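PDB 5MQR: beta-L-arabinobiosidase from Bacteroides thetaiotaomicron, which probably hydrolyses arabinofuranosyl linkages during the breakdown of complex plant pectin, and may also have exo-alpha-sialidase activity. Local coordinates for residues K857-E861 with N895-T899; G888-W892 with A906-I910. All blocks are in the same frame, centred on the assembly; numbering follows the deposited sequence.

Contact 1: residues K857-E861 with N895-T899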
# COMPACT_ATOMS: atom_id res chain seq x y z
N LYS A 857 22.00 34.41 20.86
CA LYS A 857 21.77 33.23 21.69
C LYS A 857 22.24 33.49 23.14
O LYS A 857 21.48 33.26 24.09
CB LYS A 857 22.50 32.03 21.11
CG LYS A 857 22.48 30.82 22.00
CD LYS A 857 22.92 29.59 21.26
CE LYS A 857 23.13 28.47 22.25
NZ LYS A 857 23.70 27.32 21.54
N SER A 858 23.47 33.98 23.29
CA SER A 858 23.99 34.32 24.61
C SER A 858 23.17 35.37 25.34
O SER A 858 22.87 35.19 26.51
CB SER A 858 25.44 34.78 24.56
OG SER A 858 26.24 33.63 24.65
N LEU A 859 22.79 36.42 24.64
CA LEU A 859 21.97 37.47 25.26
C LEU A 859 20.60 36.94 25.69
O LEU A 859 20.15 37.26 26.77
CB LEU A 859 21.80 38.68 24.35
CG LEU A 859 23.05 39.54 24.17
CD1 LEU A 859 22.84 40.53 23.04
CD2 LEU A 859 23.40 40.29 25.44
N VAL A 860 19.95 36.12 24.87
CA VAL A 860 18.66 35.58 25.28
C VAL A 860 18.82 34.69 26.51
O VAL A 860 18.03 34.80 27.45
CB VAL A 860 17.94 34.83 24.13
CG1 VAL A 860 16.69 34.11 24.65
CG2 VAL A 860 17.53 35.82 23.06
N GLU A 861 19.82 33.82 26.49
CA GLU A 861 20.00 32.84 27.57
C GLU A 861 20.39 33.49 28.89
O GLU A 861 19.90 33.07 29.95
CB GLU A 861 21.05 31.80 27.19
CG GLU A 861 20.55 30.81 26.14
CD GLU A 861 21.54 29.69 25.90
OE1 GLU A 861 22.76 29.92 25.99
OE2 GLU A 861 21.09 28.56 25.62
N ASN A 895 15.29 26.64 17.62
CA ASN A 895 16.27 25.81 18.34
C ASN A 895 17.38 26.64 19.02
O ASN A 895 18.55 26.26 19.01
CB ASN A 895 16.87 24.75 17.40
CG ASN A 895 15.81 23.83 16.81
OD1 ASN A 895 15.25 23.00 17.50
ND2 ASN A 895 15.53 24.00 15.54
N LEU A 896 17.00 27.77 19.60
CA LEU A 896 17.96 28.67 20.24
C LEU A 896 18.59 28.07 21.50
O LEU A 896 19.82 28.10 21.63
CB LEU A 896 17.32 30.04 20.53
CG LEU A 896 18.18 31.19 21.05
CD1 LEU A 896 17.47 32.53 20.88
CD2 LEU A 896 18.53 31.00 22.52
N PRO A 897 17.77 27.57 22.45
CA PRO A 897 18.42 27.20 23.73
C PRO A 897 19.34 25.99 23.61
O PRO A 897 19.18 25.18 22.71
CB PRO A 897 17.23 26.90 24.65
CG PRO A 897 16.08 27.66 24.03
CD PRO A 897 16.31 27.46 22.55
N ASP A 898 20.30 25.93 24.52
CA ASP A 898 21.12 24.76 24.79
C ASP A 898 20.31 23.57 25.27
O ASP A 898 19.16 23.71 25.72
CB ASP A 898 22.15 25.07 25.89
CG ASP A 898 23.27 25.94 25.40
OD1 ASP A 898 23.73 25.64 24.27
OD2 ASP A 898 23.68 26.90 26.10
N THR A 899 20.95 22.41 25.21
CA THR A 899 20.33 21.14 25.63
C THR A 899 20.38 20.92 27.15
O THR A 899 19.87 19.92 27.64
CB THR A 899 20.98 19.92 24.92
OG1 THR A 899 22.37 19.85 25.27
CG2 THR A 899 20.86 20.03 23.39

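Contact 2: residues G888-W892 with A906-I910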
# COMPACT_ATOMS: atom_id res chain seq x y z
N GLY A 888 7.51 33.14 25.45
CA GLY A 888 8.66 32.47 26.08
C GLY A 888 9.06 31.13 25.48
O GLY A 888 10.14 30.61 25.81
N TYR A 889 8.19 30.54 24.65
CA TYR A 889 8.52 29.32 23.94
C TYR A 889 9.17 29.58 22.58
O TYR A 889 9.75 28.66 22.03
CB TYR A 889 7.31 28.41 23.79
CG TYR A 889 6.82 27.82 25.11
CD1 TYR A 889 7.66 27.05 25.93
CD2 TYR A 889 5.50 28.01 25.52
CE1 TYR A 889 7.19 26.53 27.13
CE2 TYR A 889 5.03 27.49 26.71
CZ TYR A 889 5.87 26.77 27.52
OH TYR A 889 5.34 26.28 28.69
N ILE A 890 9.14 30.81 22.08
CA ILE A 890 9.67 31.15 20.75
C ILE A 890 11.17 30.85 20.59
O ILE A 890 11.57 30.43 19.53
CB ILE A 890 9.34 32.60 20.35
CG1 ILE A 890 7.82 32.77 20.21
CG2 ILE A 890 9.94 33.00 19.01
CD1 ILE A 890 7.39 34.22 20.01
N PRO A 891 11.99 30.96 21.65
CA PRO A 891 13.37 30.51 21.45
C PRO A 891 13.50 29.11 20.81
O PRO A 891 14.38 28.92 19.95
CB PRO A 891 13.95 30.54 22.86
CG PRO A 891 13.18 31.63 23.54
CD PRO A 891 11.78 31.42 23.03
N TRP A 892 12.65 28.16 21.21
CA TRP A 892 12.66 26.81 20.63
C TRP A 892 12.11 26.70 19.20
O TRP A 892 12.40 25.74 18.50
CB TRP A 892 11.90 25.82 21.52
CG TRP A 892 12.65 25.49 22.72
CD1 TRP A 892 13.67 24.60 22.82
CD2 TRP A 892 12.47 26.05 24.01
NE1 TRP A 892 14.13 24.56 24.10
CE2 TRP A 892 13.41 25.43 24.86
CE3 TRP A 892 11.59 26.99 24.55
CZ2 TRP A 892 13.51 25.73 26.21
CZ3 TRP A 892 11.69 27.31 25.91
CH2 TRP A 892 12.65 26.67 26.72
N ALA A 906 10.57 24.85 31.72
CA ALA A 906 9.61 25.75 31.05
C ALA A 906 8.43 25.04 30.37
O ALA A 906 7.30 25.51 30.39
CB ALA A 906 10.32 26.65 30.04
N TRP A 907 8.73 23.89 29.78
CA TRP A 907 7.74 23.12 29.06
C TRP A 907 6.71 22.43 29.96
O TRP A 907 5.69 21.95 29.45
CB TRP A 907 8.44 22.12 28.13
CG TRP A 907 9.06 22.81 26.98
CD1 TRP A 907 10.38 23.06 26.80
CD2 TRP A 907 8.39 23.34 25.86
NE1 TRP A 907 10.58 23.74 25.62
CE2 TRP A 907 9.37 23.91 25.01
CE3 TRP A 907 7.05 23.39 25.48
CZ2 TRP A 907 9.04 24.53 23.81
CZ3 TRP A 907 6.72 24.01 24.27
CH2 TRP A 907 7.72 24.57 23.45
N LYS A 908 6.94 22.39 31.27
CA LYS A 908 5.95 21.83 32.19
C LYS A 908 4.66 22.64 32.20
O LYS A 908 3.60 22.10 32.47
CB LYS A 908 6.50 21.71 33.61
CG LYS A 908 7.56 20.64 33.73
CD LYS A 908 7.99 20.38 35.17
CE LYS A 908 8.95 19.19 35.21
NZ LYS A 908 9.27 18.75 36.60
N GLU A 909 4.75 23.93 31.86
CA GLU A 909 3.59 24.80 31.88
C GLU A 909 2.56 24.48 30.79
O GLU A 909 1.43 24.92 30.85
CB GLU A 909 4.01 26.27 31.80
CG GLU A 909 4.93 26.68 32.94
CD GLU A 909 4.32 26.37 34.30
OE1 GLU A 909 3.27 26.97 34.62
OE2 GLU A 909 4.88 25.51 35.04
N ILE A 910 2.96 23.69 29.81
CA ILE A 910 2.05 23.18 28.80
C ILE A 910 0.96 22.28 29.43
O ILE A 910 -0.18 22.28 28.96
CB ILE A 910 2.83 22.44 27.69
CG1 ILE A 910 3.74 23.41 26.93
CG2 ILE A 910 1.90 21.76 26.69
CD1 ILE A 910 3.06 24.58 26.24

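Contact 1: residues K857-E861 with N895-T899
Lys857 lies along the backbone of Leu896 and ends on the carboxylate of Asp898. Its CB lies 4.3 Å and its CG 4.0 Å from Leu896 CD2. CG leaves anti to the backbone N (chi1 172°), and the rest of the chain is extended, which carries the ammonium group off the helix toward the loop. Next, Lys857 CD and CE run past the carbonyl of Leu896, with CE 3.4 Å from Leu896 O. At the tip, Lys857 NZ forms a salt bridge with Asp898 OD1 at 3.2 Å, and meets that oxygen from above the carboxylate plane.

The contact joins helix 843-864 of the MGH1-like glycoside hydrolase domain, consistent with the (alpha/alpha)6 toroid of six-hairpin glycosidases, to the loop before helix 901-904. This loop starts where a Schellman motif, with Asn895 as its C-prime residue, ends the preceding helix. Just after it, Leu896 inserts its side chain between Lys857, Val860 and Glu861. Leu896 CD1 rests on Val860 CG2 at 3.9 Å. Tyr827 and Ser824 of helix 820-839 also touch this leucine.

Glu861 accepts a nearly straight bond from the loop: Asp898 N to Glu861 OE2 is 3.0 Å, with an angle of 163° at the hydrogen. The same oxygen lies 3.1 Å from Asp898 OD2. Lys857 probably offsets part of the repulsion between these two carboxylates, unless one of them carries a proton.

Contact 2: residues G888-W892 with A906-I910
Tyr889, Trp892 and Trp907 form a buried aromatic cluster in the MGH1-like glycoside hydrolase domain. Trp907 is the bump. Its indole enters the corner between the other two rings and presents a different side to each. One face of its six-membered ring stacks on Tyr889 with an offset; the centroids are 4.1 Å apart and the planes 22° apart. Its edge points at the face of Trp892 in an edge-to-face pair, with the planes at 63°. Phe961 stacks on Trp907 as well and meets Trp892 edge-to-face.

Ala906 is a smaller bump. Its CB sits over the notch between the two rings of 888-892, 4.3 Å from Tyr889 CE1 and 4.1 Å from Trp892 CH2. Farther along the phenol, Ile910 CD1 comes to 3.5 Å from Tyr889 CE2.

The tyrosine reaches across to the turn at 906-910. Its OH donates to Ala906 O at 2.7 Å, with the donor tilted 32° from the carbonyl plane. Glu909 CB packs beside this hydroxyl, while its carboxylate turns away to a salt bridge with Arg928. At the other end of the cluster, Trp907 NE1 sits over the centre of the Trp892 ring, 3.4 Å from Trp892 CE2.

From the N terminus, the chain first passes 857-861 on helix 843-864. It then runs through strands 865-866 and 871-872 to 888-892. The short helix 890-893 leads into 895-899, where contact 1 closes a loop with 33 residues between its segments. Helix 901-904 follows, and at 906-910 contact 2 closes a shorter loop with 13 residues between its segments. The two loops cross, since 888-892 lies within the first and 895-899 within the second. The contacts also touch: Leu896 N probably bonds to Pro891 O, and Pro897 packs on Trp892. Contact 1 ties helix 843-864 to the loop between helices 890-893 and 901-904; contact 2 ties the start of helix 890-893 to the turn after helix 901-904.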